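Local coordinates for protein aldose 1-epimerase (PDB 1LUR) that probably interconverts the alpha and beta anomers of aldose sugars such as galactose, at residues L37-K42 against S263-S268; E185-M190 against R257-K262. One frame throughout, in Å; residues are numbered along the deposited sequence.

Contact 1 of 2, residues L37-K42 against S263-S268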
ATOM      1  N   LEU A  37     -11.963  -1.325   7.772  1.00 38.12           N
ATOM      2  CA  LEU A  37     -11.214  -1.121   9.007  1.00 39.50           C
ATOM      3  C   LEU A  37     -11.995  -0.094   9.830  1.00 39.67           C
ATOM      4  O   LEU A  37     -11.898   1.113   9.597  1.00 40.11           O
ATOM      5  CB  LEU A  37      -9.801  -0.610   8.719  1.00 39.98           C
ATOM      6  CG  LEU A  37      -8.833  -0.683   9.905  1.00 39.95           C
ATOM      7  CD1 LEU A  37      -7.421  -0.565   9.402  1.00 42.75           C
ATOM      8  CD2 LEU A  37      -9.131   0.408  10.911  1.00 41.06           C
ATOM      9  N   THR A  38     -12.773  -0.584  10.789  1.00 39.76           N
ATOM     10  CA  THR A  38     -13.577   0.282  11.641  1.00 39.28           C
ATOM     11  C   THR A  38     -12.909   0.581  12.978  1.00 40.05           C
ATOM     12  O   THR A  38     -12.276  -0.287  13.578  1.00 38.86           O
ATOM     13  CB  THR A  38     -14.954  -0.355  11.903  1.00 39.07           C
ATOM     14  OG1 THR A  38     -14.778  -1.627  12.538  1.00 40.91           O
ATOM     15  CG2 THR A  38     -15.694  -0.562  10.595  1.00 39.83           C
ATOM     16  N   PHE A  39     -13.067   1.819  13.441  1.00 40.76           N
ATOM     17  CA  PHE A  39     -12.485   2.259  14.706  1.00 42.16           C
ATOM     18  C   PHE A  39     -13.303   3.440  15.227  1.00 43.41           C
ATOM     19  O   PHE A  39     -13.580   4.383  14.490  1.00 43.85           O
ATOM     20  CB  PHE A  39     -11.038   2.692  14.483  1.00 39.82           C
ATOM     21  CG  PHE A  39     -10.248   2.867  15.748  1.00 37.74           C
ATOM     22  CD1 PHE A  39      -9.930   1.768  16.539  1.00 38.70           C
ATOM     23  CD2 PHE A  39      -9.790   4.124  16.131  1.00 37.25           C
ATOM     24  CE1 PHE A  39      -9.160   1.915  17.692  1.00 37.43           C
ATOM     25  CE2 PHE A  39      -9.018   4.284  17.283  1.00 36.35           C
ATOM     26  CZ  PHE A  39      -8.702   3.178  18.063  1.00 35.84           C
ATOM     27  N   PRO A  40     -13.693   3.408  16.510  1.00 45.64           N
ATOM     28  CA  PRO A  40     -14.484   4.510  17.069  1.00 46.14           C
ATOM     29  C   PRO A  40     -13.755   5.852  17.089  1.00 47.36           C
ATOM     30  O   PRO A  40     -12.567   5.919  17.399  1.00 46.78           O
ATOM     31  CB  PRO A  40     -14.824   4.008  18.468  1.00 46.07           C
ATOM     32  CG  PRO A  40     -13.621   3.180  18.823  1.00 46.92           C
ATOM     33  CD  PRO A  40     -13.366   2.411  17.545  1.00 45.77           C
ATOM     34  N   ASP A  41     -14.474   6.920  16.754  1.00 49.20           N
ATOM     35  CA  ASP A  41     -13.887   8.258  16.743  1.00 51.15           C
ATOM     36  C   ASP A  41     -13.896   8.845  18.152  1.00 51.39           C
ATOM     37  O   ASP A  41     -14.209   8.152  19.119  1.00 51.14           O
ATOM     38  CB  ASP A  41     -14.663   9.185  15.799  1.00 52.11           C
ATOM     39  CG  ASP A  41     -16.141   9.258  16.136  1.00 53.48           C
ATOM     40  OD1 ASP A  41     -16.479   9.214  17.336  1.00 53.95           O
ATOM     41  OD2 ASP A  41     -16.965   9.370  15.203  1.00 53.71           O
ATOM     42  N   LYS A  42     -13.556  10.126  18.258  1.00 52.41           N
ATOM     43  CA  LYS A  42     -13.523  10.808  19.549  1.00 53.25           C
ATOM     44  C   LYS A  42     -14.900  10.810  20.206  1.00 53.86           C
ATOM     45  O   LYS A  42     -15.011  10.885  21.429  1.00 54.88           O
ATOM     46  CB  LYS A  42     -13.046  12.252  19.373  1.00 52.87           C
ATOM     47  CG  LYS A  42     -13.998  13.128  18.572  1.00 52.69           C
ATOM     48  CD  LYS A  42     -13.433  14.527  18.386  1.00 53.04           C
ATOM     49  CE  LYS A  42     -14.399  15.416  17.621  1.00 52.99           C
ATOM     50  NZ  LYS A  42     -13.816  16.763  17.365  1.00 54.00           N
ATOM     51  N   SER A 263     -12.666  13.984  13.351  1.00 48.30           N
ATOM     52  CA  SER A 263     -13.047  12.740  14.017  1.00 47.00           C
ATOM     53  C   SER A 263     -12.141  12.412  15.196  1.00 45.82           C
ATOM     54  O   SER A 263     -12.444  11.525  15.988  1.00 45.51           O
ATOM     55  CB  SER A 263     -13.016  11.575  13.026  1.00 48.41           C
ATOM     56  OG  SER A 263     -11.703  11.363  12.536  1.00 48.07           O
ATOM     57  N   GLY A 264     -11.024  13.124  15.300  1.00 45.51           N
ATOM     58  CA  GLY A 264     -10.099  12.884  16.390  1.00 45.57           C
ATOM     59  C   GLY A 264      -9.343  11.574  16.253  1.00 46.07           C
ATOM     60  O   GLY A 264      -8.618  11.171  17.166  1.00 46.22           O
ATOM     61  N   ILE A 265      -9.510  10.904  15.117  1.00 44.35           N
ATOM     62  CA  ILE A 265      -8.827   9.635  14.883  1.00 44.41           C
ATOM     63  C   ILE A 265      -7.431   9.867  14.316  1.00 44.85           C
ATOM     64  O   ILE A 265      -7.233  10.691  13.421  1.00 45.12           O
ATOM     65  CB  ILE A 265      -9.615   8.732  13.904  1.00 44.16           C
ATOM     66  CG1 ILE A 265     -10.934   8.294  14.547  1.00 43.38           C
ATOM     67  CG2 ILE A 265      -8.778   7.509  13.526  1.00 42.41           C
ATOM     68  CD1 ILE A 265     -11.804   7.460  13.640  1.00 42.17           C
ATOM     69  N   GLU A 266      -6.461   9.137  14.850  1.00 44.54           N
ATOM     70  CA  GLU A 266      -5.089   9.267  14.393  1.00 44.70           C
ATOM     71  C   GLU A 266      -4.535   7.906  13.994  1.00 42.83           C
ATOM     72  O   GLU A 266      -4.917   6.877  14.553  1.00 42.75           O
ATOM     73  CB  GLU A 266      -4.230   9.889  15.493  1.00 47.07           C
ATOM     74  CG  GLU A 266      -2.754   9.980  15.167  1.00 50.23           C
ATOM     75  CD  GLU A 266      -2.001  10.845  16.157  1.00 53.00           C
ATOM     76  OE1 GLU A 266      -0.752  10.855  16.120  1.00 53.90           O
ATOM     77  OE2 GLU A 266      -2.663  11.522  16.974  1.00 54.97           O
ATOM     78  N   LEU A 267      -3.648   7.916  13.004  1.00 41.11           N
ATOM     79  CA  LEU A 267      -3.015   6.707  12.495  1.00 37.63           C
ATOM     80  C   LEU A 267      -1.514   6.940  12.455  1.00 36.72           C
ATOM     81  O   LEU A 267      -1.055   7.939  11.903  1.00 35.64           O
ATOM     82  CB  LEU A 267      -3.518   6.398  11.082  1.00 39.53           C
ATOM     83  CG  LEU A 267      -2.659   5.447  10.243  1.00 39.31           C
ATOM     84  CD1 LEU A 267      -2.664   4.073  10.895  1.00 41.81           C
ATOM     85  CD2 LEU A 267      -3.183   5.364   8.816  1.00 40.73           C
ATOM     86  N   SER A 268      -0.750   6.034  13.058  1.00 34.60           N
ATOM     87  CA  SER A 268       0.700   6.156  13.071  1.00 34.51           C
ATOM     88  C   SER A 268       1.227   4.882  12.431  1.00 33.88           C
ATOM     89  O   SER A 268       0.661   3.803  12.622  1.00 34.05           O
ATOM     90  CB  SER A 268       1.233   6.282  14.503  1.00 36.28           C
ATOM     91  OG  SER A 268       1.140   5.051  15.195  1.00 42.17           O
TER

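Contact 2 of 2, residues E185-M190 against R257-K262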
ATOM      1  N   GLU A 185      -8.040  18.572   4.588  1.00 50.07           N
ATOM      2  CA  GLU A 185      -7.912  19.062   5.959  1.00 51.07           C
ATOM      3  C   GLU A 185      -7.130  18.137   6.891  1.00 49.83           C
ATOM      4  O   GLU A 185      -6.685  18.562   7.959  1.00 49.76           O
ATOM      5  CB  GLU A 185      -9.301  19.340   6.537  1.00 53.61           C
ATOM      6  CG  GLU A 185     -10.059  20.436   5.795  1.00 57.27           C
ATOM      7  CD  GLU A 185      -9.386  21.794   5.912  1.00 58.95           C
ATOM      8  OE1 GLU A 185      -9.343  22.345   7.035  1.00 60.34           O
ATOM      9  OE2 GLU A 185      -8.896  22.310   4.883  1.00 60.05           O
ATOM     10  N   HIS A 186      -6.960  16.878   6.497  1.00 48.49           N
ATOM     11  CA  HIS A 186      -6.222  15.934   7.329  1.00 45.96           C
ATOM     12  C   HIS A 186      -4.793  16.420   7.530  1.00 45.65           C
ATOM     13  O   HIS A 186      -4.219  17.071   6.655  1.00 45.11           O
ATOM     14  CB  HIS A 186      -6.178  14.552   6.678  1.00 45.49           C
ATOM     15  CG  HIS A 186      -7.435  13.761   6.840  1.00 44.76           C
ATOM     16  ND1 HIS A 186      -8.651  14.186   6.355  1.00 45.45           N
ATOM     17  CD2 HIS A 186      -7.656  12.553   7.411  1.00 44.65           C
ATOM     18  CE1 HIS A 186      -9.570  13.273   6.618  1.00 45.07           C
ATOM     19  NE2 HIS A 186      -8.992  12.272   7.257  1.00 45.64           N
ATOM     20  N   PHE A 187      -4.222  16.106   8.686  1.00 44.88           N
ATOM     21  CA  PHE A 187      -2.859  16.511   8.983  1.00 45.13           C
ATOM     22  C   PHE A 187      -1.956  15.317   8.732  1.00 46.12           C
ATOM     23  O   PHE A 187      -2.347  14.171   8.969  1.00 45.21           O
ATOM     24  CB  PHE A 187      -2.716  16.940  10.443  1.00 47.45           C
ATOM     25  CG  PHE A 187      -3.211  18.329  10.726  1.00 47.53           C
ATOM     26  CD1 PHE A 187      -4.569  18.625  10.688  1.00 48.14           C
ATOM     27  CD2 PHE A 187      -2.314  19.341  11.043  1.00 47.29           C
ATOM     28  CE1 PHE A 187      -5.026  19.910  10.966  1.00 46.91           C
ATOM     29  CE2 PHE A 187      -2.759  20.629  11.323  1.00 47.52           C
ATOM     30  CZ  PHE A 187      -4.119  20.912  11.285  1.00 47.06           C
ATOM     31  N   LEU A 188      -0.750  15.583   8.250  1.00 45.89           N
ATOM     32  CA  LEU A 188       0.196  14.516   7.974  1.00 45.66           C
ATOM     33  C   LEU A 188       1.588  14.936   8.407  1.00 46.08           C
ATOM     34  O   LEU A 188       2.015  16.064   8.156  1.00 46.87           O
ATOM     35  CB  LEU A 188       0.194  14.179   6.479  1.00 45.90           C
ATOM     36  CG  LEU A 188       1.032  12.984   6.013  1.00 45.48           C
ATOM     37  CD1 LEU A 188       0.531  11.700   6.672  1.00 44.10           C
ATOM     38  CD2 LEU A 188       0.939  12.870   4.494  1.00 46.02           C
ATOM     39  N   GLU A 189       2.286  14.027   9.074  1.00 45.31           N
ATOM     40  CA  GLU A 189       3.637  14.289   9.546  1.00 46.52           C
ATOM     41  C   GLU A 189       4.489  13.070   9.226  1.00 46.58           C
ATOM     42  O   GLU A 189       4.149  11.947   9.604  1.00 46.39           O
ATOM     43  CB  GLU A 189       3.638  14.559  11.053  1.00 48.15           C
ATOM     44  CG  GLU A 189       5.019  14.791  11.634  1.00 49.81           C
ATOM     45  CD  GLU A 189       4.981  15.616  12.906  1.00 52.01           C
ATOM     46  OE1 GLU A 189       4.640  16.816  12.825  1.00 53.20           O
ATOM     47  OE2 GLU A 189       5.288  15.068  13.984  1.00 51.97           O
HETATM   48  N   MSE A 190       5.597  13.293   8.526  1.00 46.54           N
HETATM   49  CA  MSE A 190       6.489  12.203   8.155  1.00 45.91           C
HETATM   50  C   MSE A 190       7.961  12.476   8.381  1.00 45.19           C
HETATM   51  O   MSE A 190       8.442  13.593   8.188  1.00 47.21           O
HETATM   52  CB  MSE A 190       6.309  11.860   6.678  1.00 45.96           C
HETATM   53  CG  MSE A 190       5.495  10.623   6.395  1.00 47.90           C
HETATM   54 SE   MSE A 190       5.945   9.944   4.634  1.00 48.08          SE
HETATM   55  CE  MSE A 190       7.404   8.776   5.125  1.00 45.06           C
ATOM     56  N   ARG A 257       2.481   9.870  10.754  1.00 38.61           N
ATOM     57  CA  ARG A 257       1.323  10.118  11.607  1.00 40.66           C
ATOM     58  C   ARG A 257       0.301  10.827  10.724  1.00 39.70           C
ATOM     59  O   ARG A 257       0.594  11.870  10.138  1.00 41.20           O
ATOM     60  CB  ARG A 257       1.722  11.003  12.792  1.00 42.74           C
ATOM     61  CG  ARG A 257       2.948  10.486  13.545  1.00 47.80           C
ATOM     62  CD  ARG A 257       3.497  11.518  14.525  1.00 51.73           C
ATOM     63  NE  ARG A 257       4.819  11.153  15.039  1.00 56.06           N
ATOM     64  CZ  ARG A 257       5.922  11.079  14.295  1.00 58.39           C
ATOM     65  NH1 ARG A 257       5.872  11.347  12.995  1.00 59.30           N
ATOM     66  NH2 ARG A 257       7.079  10.738  14.850  1.00 58.97           N
ATOM     67  N   PHE A 258      -0.889  10.248  10.624  1.00 39.31           N
ATOM     68  CA  PHE A 258      -1.975  10.793   9.812  1.00 39.72           C
ATOM     69  C   PHE A 258      -3.188  10.921  10.732  1.00 42.28           C
ATOM     70  O   PHE A 258      -3.585   9.953  11.380  1.00 41.57           O
ATOM     71  CB  PHE A 258      -2.255   9.814   8.663  1.00 38.85           C
ATOM     72  CG  PHE A 258      -3.230  10.314   7.632  1.00 37.66           C
ATOM     73  CD1 PHE A 258      -3.082  11.574   7.056  1.00 38.51           C
ATOM     74  CD2 PHE A 258      -4.263   9.494   7.188  1.00 36.55           C
ATOM     75  CE1 PHE A 258      -3.950  12.004   6.049  1.00 36.61           C
ATOM     76  CE2 PHE A 258      -5.134   9.913   6.184  1.00 36.34           C
ATOM     77  CZ  PHE A 258      -4.976  11.173   5.611  1.00 37.32           C
ATOM     78  N   TRP A 259      -3.781  12.108  10.801  1.00 44.28           N
ATOM     79  CA  TRP A 259      -4.939  12.284  11.670  1.00 46.18           C
ATOM     80  C   TRP A 259      -5.927  13.348  11.216  1.00 46.73           C
ATOM     81  O   TRP A 259      -5.639  14.154  10.328  1.00 45.63           O
ATOM     82  CB  TRP A 259      -4.462  12.593  13.095  1.00 47.04           C
ATOM     83  CG  TRP A 259      -3.829  13.950  13.254  1.00 48.69           C
ATOM     84  CD1 TRP A 259      -4.463  15.119  13.579  1.00 50.17           C
ATOM     85  CD2 TRP A 259      -2.445  14.280  13.083  1.00 49.08           C
ATOM     86  NE1 TRP A 259      -3.558  16.153  13.622  1.00 49.04           N
ATOM     87  CE2 TRP A 259      -2.313  15.667  13.322  1.00 49.61           C
ATOM     88  CE3 TRP A 259      -1.304  13.540  12.749  1.00 49.82           C
ATOM     89  CZ2 TRP A 259      -1.082  16.328  13.238  1.00 49.79           C
ATOM     90  CZ3 TRP A 259      -0.078  14.200  12.666  1.00 50.08           C
ATOM     91  CH2 TRP A 259       0.020  15.580  12.911  1.00 50.30           C
ATOM     92  N   SER A 260      -7.094  13.335  11.851  1.00 47.44           N
ATOM     93  CA  SER A 260      -8.169  14.277  11.561  1.00 48.97           C
ATOM     94  C   SER A 260      -8.676  14.915  12.854  1.00 49.79           C
ATOM     95  O   SER A 260      -9.203  14.219  13.725  1.00 49.35           O
ATOM     96  CB  SER A 260      -9.324  13.547  10.873  1.00 48.84           C
ATOM     97  OG  SER A 260     -10.529  14.286  10.979  1.00 49.96           O
ATOM     98  N   GLU A 261      -8.511  16.230  12.985  1.00 49.93           N
ATOM     99  CA  GLU A 261      -8.970  16.919  14.190  1.00 50.27           C
ATOM    100  C   GLU A 261     -10.479  16.755  14.283  1.00 49.92           C
ATOM    101  O   GLU A 261     -11.053  16.778  15.373  1.00 50.25           O
ATOM    102  CB  GLU A 261      -8.602  18.406  14.144  1.00 50.67           C
ATOM    103  CG  GLU A 261      -7.102  18.669  14.167  1.00 52.80           C
ATOM    104  CD  GLU A 261      -6.757  20.142  14.054  1.00 53.98           C
ATOM    105  OE1 GLU A 261      -7.362  20.833  13.205  1.00 54.38           O
ATOM    106  OE2 GLU A 261      -5.866  20.607  14.798  1.00 54.65           O
ATOM    107  N   LYS A 262     -11.113  16.576  13.130  1.00 49.34           N
ATOM    108  CA  LYS A 262     -12.557  16.407  13.076  1.00 49.18           C
ATOM    109  C   LYS A 262     -13.001  15.171  13.853  1.00 49.28           C
ATOM    110  O   LYS A 262     -13.633  15.293  14.898  1.00 49.77           O
ATOM    111  CB  LYS A 262     -13.023  16.312  11.622  1.00 49.95           C
ATOM    112  CG  LYS A 262     -14.526  16.129  11.458  1.00 51.02           C
ATOM    113  CD  LYS A 262     -14.917  16.091   9.985  1.00 53.78           C
ATOM    114  CE  LYS A 262     -16.410  15.842   9.808  1.00 54.48           C
ATOM    115  NZ  LYS A 262     -16.806  15.805   8.369  1.00 56.17           N
TER

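Contact 1 of 2, residues L37-K42 against S263-S268
K42 N donates to S263 O across 2.9 Å, a nearly straight bond that comes in close to the C=O axis and ties together the turns of two beta hairpins in this all-beta mutarotase fold. One turn follows strand 33-40 and the other leads into strand 265-271, and here the two strands are joined through their ends without a ladder of bridges. The same carbonyl is hemmed in by carbon: D41 CB sits 3.2 Å from S263 O, and the first methylenes of K42 lie alongside it. I265 supplies the apolar half. Its CG1 is anti to the carbonyl carbon (chi1 -67°) and touches D41 CA at 3.7 Å. With the next torsion extended (chi2 177°), CD1 reaches to 3.7 Å from F39 O, and the CG2 branch looks obliquely at the F39 ring, CG2 to CD2 4.4 Å. That ring also meets H337, whose NE2 hydrogen-bonds P40 O. Behind the first shell, D41 turns its carboxylate back into its own loop, where OD1 accepts a hydrogen bond from K45 N, a bond that closes across the turn between strands 33-40 and 46-48. S263 OG is buried and bonded to L177 O, while I265 N makes a weak bond to the same hydroxyl at 3.4 Å. Between S263 and I265 the chain passes through G264 at a positive phi of 72°, a conformation that favours glycine. A beta carbon placed on G264 would come within 2.8 Å of K42 CB.

Contact 2 of 2, residues E185-M190 against R257-K262
F187 trades two backbone hydrogen bonds with W259, and E189 two more with R257, N to O distances running from 2.9 to 3.1 Å, on strands whose directions differ by 176°; L188 and F258 form the non-hydrogen-bonded pair between them. On the face carrying F187, E189, R257 and W259, the indole meets F187 with a face and E189 with an edge. With CG between the backbone N and the carbonyl carbon (chi1 70°), the W259 ring system turns back over F187, whose CB lies over one indole face, toward its rim, though its closest approach is modelled too short to be trusted. The F187 ring is nearly parallel to the five-membered ring (14°) but slid aside, centroids 5.2 Å apart, while E189 CB meets the indole edge at CZ3, 4.1 Å away. An alanine here would probably leave F187 CB without the indole face over it and E189 CB without its edge contact, opening a gap beside the F187 ring. Beyond it, E189 OE2 stands over one face of the R257 guanidinium, 3.9 Å from NH1, a long charge pairing with no N-H aimed at the oxygen; E191 makes a further salt bridge to NH1. E261 OE1 comes 3.4 Å from F187 CE1. On the other face, L188 CD1 packs 3.6 Å from F258 CD1, and the F258 ring runs near parallel to H186, barely overlapping it. S260 CB lies over one H186 face, a CH-pi contact. L188 and F258 both reach L300 of strand 300-305. The arrangement is a regular antiparallel ladder whose L188/F258 face packs on a second sheet, as in the beta-sandwich of galactose mutarotases.

From the N terminus the chain first lays down 37-42, which waits some 220 residues for its partner 263-268. Contact 2 is nested within that loop: 185-190 closes on 257-262 after 66 residues, and 263-268 follows at once, so the two contacts share one hairpin, 256-259 turning into 265-271. Within it, L267 N to F258 O and I265 O to S260 N are probable hydrogen bonds. Contact 2 extends the large sheet from strand 256-259 to strand 187-192, whereas contact 1 joins the turn between 256-259 and 265-271 to the separate sheet that holds strand 33-40. K42 spans both, its NZ making a weak hydrogen bond to E261 O.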